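Local coordinates for protein VipE (Legionella pneumophila subsp. pneumophila str. Philadelphia 1, PDB 4QN8) that is an effector of unknown molecular function, probably delivered into host cells by this pathogen, represented here by its largely helical N-terminal part, at residues A[35-45]-A[54-65]. Sequence-based numbering, arbitrary orientation.
Sequences PNTFTKSEGYV and SNHSKMDAIKDF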
loop_
_atom_site.group_PDB
_atom_site.type_symbol
_atom_site.label_atom_id
_atom_site.label_comp_id
_atom_site.label_asym_id
_atom_site.label_seq_id
_atom_site.Cartn_x
_atom_site.Cartn_y
_atom_site.Cartn_z
ATOM N N PRO A 35 1.279 6.212 9.596
ATOM C CA PRO A 35 0.823 7.045 8.476
ATOM C C PRO A 35 1.880 8.045 7.980
ATOM O O PRO A 35 1.814 8.482 6.839
ATOM C CB PRO A 35 -0.376 7.792 9.065
ATOM C CG PRO A 35 -0.904 6.873 10.123
ATOM C CD PRO A 35 0.297 6.159 10.695
ATOM N N ASN A 36 2.850 8.380 8.826
ATOM C CA ASN A 36 3.863 9.361 8.450
ATOM C C ASN A 36 5.165 8.787 7.916
ATOM O O ASN A 36 6.110 9.528 7.661
ATOM C CB ASN A 36 4.169 10.284 9.619
ATOM C CG ASN A 36 3.009 11.167 9.957
ATOM O OD1 ASN A 36 2.227 10.866 10.857
ATOM N ND2 ASN A 36 2.869 12.260 9.217
ATOM N N THR A 37 5.217 7.472 7.728
ATOM C CA THR A 37 6.455 6.857 7.233
ATOM C C THR A 37 6.835 7.373 5.845
ATOM O O THR A 37 8.016 7.617 5.568
ATOM C CB THR A 37 6.381 5.318 7.193
ATOM O OG1 THR A 37 6.132 4.823 8.513
ATOM C CG2 THR A 37 7.699 4.744 6.690
ATOM N N PHE A 38 5.827 7.533 4.986
ATOM C CA PHE A 38 6.004 8.080 3.641
ATOM C C PHE A 38 5.425 9.493 3.589
ATOM O O PHE A 38 4.378 9.775 4.197
ATOM C CB PHE A 38 5.304 7.193 2.604
ATOM C CG PHE A 38 5.811 5.781 2.576
ATOM C CD1 PHE A 38 5.248 4.804 3.390
ATOM C CD2 PHE A 38 6.864 5.437 1.756
ATOM C CE1 PHE A 38 5.731 3.505 3.379
ATOM C CE2 PHE A 38 7.363 4.131 1.740
ATOM C CZ PHE A 38 6.791 3.165 2.559
ATOM N N THR A 39 6.103 10.394 2.881
ATOM C CA THR A 39 5.654 11.788 2.823
ATOM C C THR A 39 5.632 12.321 1.396
ATOM O O THR A 39 6.397 11.869 0.545
ATOM C CB THR A 39 6.541 12.741 3.668
ATOM O OG1 THR A 39 7.856 12.804 3.105
ATOM C CG2 THR A 39 6.628 12.290 5.122
ATOM N N LYS A 40 4.761 13.299 1.147
ATOM C CA LYS A 40 4.838 14.050 -0.095
ATOM C C LYS A 40 6.093 14.910 -0.012
ATOM O O LYS A 40 6.620 15.138 1.080
ATOM C CB LYS A 40 3.597 14.935 -0.285
ATOM C CG LYS A 40 3.488 16.083 0.709
ATOM C CD LYS A 40 2.322 17.018 0.341
ATOM C CE LYS A 40 2.564 18.450 0.803
ATOM N NZ LYS A 40 3.670 19.119 0.068
ATOM N N SER A 41 6.582 15.379 -1.156
ATOM C CA SER A 41 7.675 16.342 -1.165
ATOM C C SER A 41 7.179 17.645 -0.543
ATOM O O SER A 41 5.975 17.904 -0.507
ATOM C CB SER A 41 8.168 16.586 -2.595
ATOM O OG SER A 41 7.104 16.989 -3.448
ATOM N N GLU A 42 8.090 18.469 -0.039
ATOM C CA GLU A 42 7.682 19.741 0.536
ATOM C C GLU A 42 7.189 20.681 -0.569
ATOM O O GLU A 42 7.688 20.647 -1.696
ATOM C CB GLU A 42 8.831 20.380 1.312
ATOM C CG GLU A 42 8.376 21.412 2.332
ATOM C CD GLU A 42 7.853 20.788 3.614
ATOM O OE1 GLU A 42 8.685 20.399 4.465
ATOM O OE2 GLU A 42 6.616 20.681 3.769
ATOM N N GLY A 43 6.197 21.506 -0.255
ATOM C CA GLY A 43 5.608 22.363 -1.266
ATOM C C GLY A 43 4.533 21.639 -2.057
ATOM O O GLY A 43 3.803 20.804 -1.515
ATOM N N TYR A 44 4.435 21.947 -3.346
ATOM C CA TYR A 44 3.351 21.412 -4.165
ATOM C C TYR A 44 3.811 20.357 -5.161
ATOM O O TYR A 44 4.983 20.306 -5.539
ATOM C CB TYR A 44 2.637 22.560 -4.886
ATOM C CG TYR A 44 1.860 23.431 -3.929
ATOM C CD1 TYR A 44 0.543 23.132 -3.606
ATOM C CD2 TYR A 44 2.447 24.536 -3.331
ATOM C CE1 TYR A 44 -0.173 23.918 -2.728
ATOM C CE2 TYR A 44 1.739 25.328 -2.444
ATOM C CZ TYR A 44 0.428 25.012 -2.150
ATOM O OH TYR A 44 -0.287 25.793 -1.271
ATOM N N VAL A 45 2.883 19.500 -5.571
ATOM C CA VAL A 45 3.163 18.553 -6.636
ATOM C C VAL A 45 2.750 19.140 -7.991
ATOM O O VAL A 45 1.580 19.467 -8.208
ATOM C CB VAL A 45 2.448 17.214 -6.411
ATOM C CG1 VAL A 45 2.830 16.239 -7.498
ATOM C CG2 VAL A 45 2.817 16.638 -5.045
ATOM N N SER A 54 11.954 15.918 -5.633
ATOM C CA SER A 54 11.471 17.241 -5.261
ATOM C C SER A 54 10.046 17.460 -5.758
ATOM O O SER A 54 9.513 18.567 -5.649
ATOM C CB SER A 54 12.379 18.325 -5.843
ATOM O OG SER A 54 12.266 18.360 -7.250
ATOM N N ASN A 55 9.441 16.416 -6.315
ATOM C CA ASN A 55 8.086 16.523 -6.866
ATOM C C ASN A 55 7.330 15.210 -6.754
ATOM O O ASN A 55 7.346 14.394 -7.684
ATOM C CB ASN A 55 8.129 16.978 -8.332
ATOM C CG ASN A 55 6.781 17.503 -8.827
ATOM O OD1 ASN A 55 6.137 18.328 -8.168
ATOM N ND2 ASN A 55 6.350 17.022 -9.990
ATOM N N HIS A 56 6.685 14.981 -5.611
ATOM C CA HIS A 56 5.926 13.740 -5.445
ATOM C C HIS A 56 4.863 13.845 -4.356
ATOM O O HIS A 56 5.098 14.398 -3.283
ATOM C CB HIS A 56 6.851 12.539 -5.179
ATOM C CG HIS A 56 7.630 12.642 -3.901
ATOM N ND1 HIS A 56 8.940 13.082 -3.877
ATOM C CD2 HIS A 56 7.300 12.368 -2.626
ATOM C CE1 HIS A 56 9.370 13.084 -2.622
ATOM N NE2 HIS A 56 8.403 12.650 -1.846
ATOM N N SER A 57 3.687 13.315 -4.647
ATOM C CA SER A 57 2.646 13.224 -3.639
ATOM C C SER A 57 2.964 12.113 -2.657
ATOM O O SER A 57 3.887 11.310 -2.869
ATOM C CB SER A 57 1.293 12.947 -4.291
ATOM O OG SER A 57 1.258 11.636 -4.817
ATOM N N LYS A 58 2.185 12.048 -1.582
ATOM C CA LYS A 58 2.317 10.934 -0.646
ATOM C C LYS A 58 2.053 9.593 -1.324
ATOM O O LYS A 58 2.844 8.655 -1.174
ATOM C CB LYS A 58 1.411 11.128 0.571
ATOM C CG LYS A 58 1.489 9.996 1.584
ATOM C CD LYS A 58 0.695 10.354 2.833
ATOM C CE LYS A 58 0.657 9.189 3.813
ATOM N NZ LYS A 58 0.190 9.692 5.145
HETATM N N MSE A 59 0.961 9.488 -2.083
HETATM C CA MSE A 59 0.726 8.255 -2.830
HETATM C C MSE A 59 1.819 7.958 -3.854
HETATM O O MSE A 59 2.190 6.793 -4.021
HETATM C CB MSE A 59 -0.651 8.200 -3.491
HETATM C CG MSE A 59 -0.827 6.908 -4.303
HETATM SE SE MSE A 59 -0.567 5.300 -3.190
HETATM C CE MSE A 59 -2.044 5.841 -2.091
ATOM N N ASP A 60 2.352 8.982 -4.522
ATOM C CA ASP A 60 3.463 8.748 -5.450
ATOM C C ASP A 60 4.596 8.013 -4.734
ATOM O O ASP A 60 5.207 7.099 -5.290
ATOM C CB ASP A 60 4.018 10.068 -5.992
ATOM C CG ASP A 60 3.103 10.737 -7.014
ATOM O OD1 ASP A 60 2.259 10.045 -7.631
ATOM O OD2 ASP A 60 3.251 11.975 -7.199
ATOM N N ALA A 61 4.886 8.432 -3.506
ATOM C CA ALA A 61 6.016 7.870 -2.767
ATOM C C ALA A 61 5.750 6.431 -2.340
ATOM O O ALA A 61 6.634 5.568 -2.422
ATOM C CB ALA A 61 6.326 8.725 -1.560
ATOM N N ILE A 62 4.538 6.174 -1.859
ATOM C CA ILE A 62 4.160 4.816 -1.467
ATOM C C ILE A 62 4.159 3.882 -2.684
ATOM O O ILE A 62 4.652 2.749 -2.616
ATOM C CB ILE A 62 2.774 4.793 -0.767
ATOM C CG1 ILE A 62 2.762 5.753 0.433
ATOM C CG2 ILE A 62 2.411 3.368 -0.356
ATOM C CD1 ILE A 62 1.447 5.778 1.212
ATOM N N LYS A 63 3.612 4.358 -3.803
ATOM C CA LYS A 63 3.594 3.581 -5.036
ATOM C C LYS A 63 5.011 3.203 -5.429
ATOM O O LYS A 63 5.282 2.059 -5.810
ATOM C CB LYS A 63 2.970 4.404 -6.175
ATOM C CG LYS A 63 1.443 4.460 -6.210
ATOM C CD LYS A 63 1.043 5.335 -7.398
ATOM C CE LYS A 63 -0.440 5.515 -7.564
ATOM N NZ LYS A 63 -0.656 6.522 -8.643
ATOM N N ASP A 64 5.916 4.171 -5.338
ATOM C CA ASP A 64 7.296 3.947 -5.764
ATOM C C ASP A 64 7.925 2.845 -4.912
ATOM O O ASP A 64 8.633 1.971 -5.428
ATOM C CB ASP A 64 8.090 5.256 -5.691
ATOM C CG ASP A 64 9.456 5.159 -6.356
ATOM O OD1 ASP A 64 9.515 5.010 -7.599
ATOM O OD2 ASP A 64 10.471 5.238 -5.634
ATOM N N PHE A 65 7.649 2.881 -3.610
ATOM C CA PHE A 65 8.177 1.870 -2.680
ATOM C C PHE A 65 7.652 0.480 -3.012
ATOM O O PHE A 65 8.424 -0.478 -3.100
ATOM C CB PHE A 65 7.802 2.234 -1.245
ATOM C CG PHE A 65 8.282 1.250 -0.212
ATOM C CD1 PHE A 65 9.550 1.362 0.333
ATOM C CD2 PHE A 65 7.439 0.241 0.243
ATOM C CE1 PHE A 65 9.988 0.466 1.317
ATOM C CE2 PHE A 65 7.868 -0.662 1.205
ATOM C CZ PHE A 65 9.149 -0.546 1.743
HETATM O O HOH W 1 2.966 11.546 5.288
HETATM O O HOH W 2 9.146 13.680 1.219
#
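With OG held between its own backbone N and carbonyl carbon (chi1 55°), Ser41 offers that oxygen to the main chain of His56, while the His56 ring, set by a chi1 of 63°, turns one face toward Ser41 N. The two residues grip each other twice: Ser41 N donates to His56 O at 2.8 Å, and His56 N returns a nearly straight bond to Ser41 OG at 3.0 Å. The imidazole is used on two sides. Ser41 CB makes a CH-pi contact over its face, 3.8 Å from the ring centroid, whereas Thr39 O sits at the ring edge, weakly bonded to NE2. ND1 donates to Ser52 O, a second hold that, with the weak NE2 bond, limits the ring's rotation. Beside this pair, CG2 of Val45 packs on the backbone joining His56 to Ser57. The principle illustrated is a long loop folded back on the start of the helix it leads into: Ser57 and Asp60 form a capping box, in which Asp60 N bonds to Ser57 OG and Ser57 N to Asp60 OD2. Directly after the N-cap Ser57, the extended Lys58 chain runs past Phe38 O to Pro35, where NZ donates a 2.6 Å hydrogen bond to Pro35 O, tilted from the carbonyl plane; a water links NZ, weakly, to Phe38 O. Apolar packing continues along the helix. Phe38 CB lies 3.6 Å from Ile62 CG1, and the ring presents its edge to the face of Phe65, a T-shaped pair with centroids 5.1 Å apart and planes at 64°. Leu11 of helix 6-20 also touches Phe38, and Leu103 at the start of helix 103-114 touches both Ile62 and Phe65.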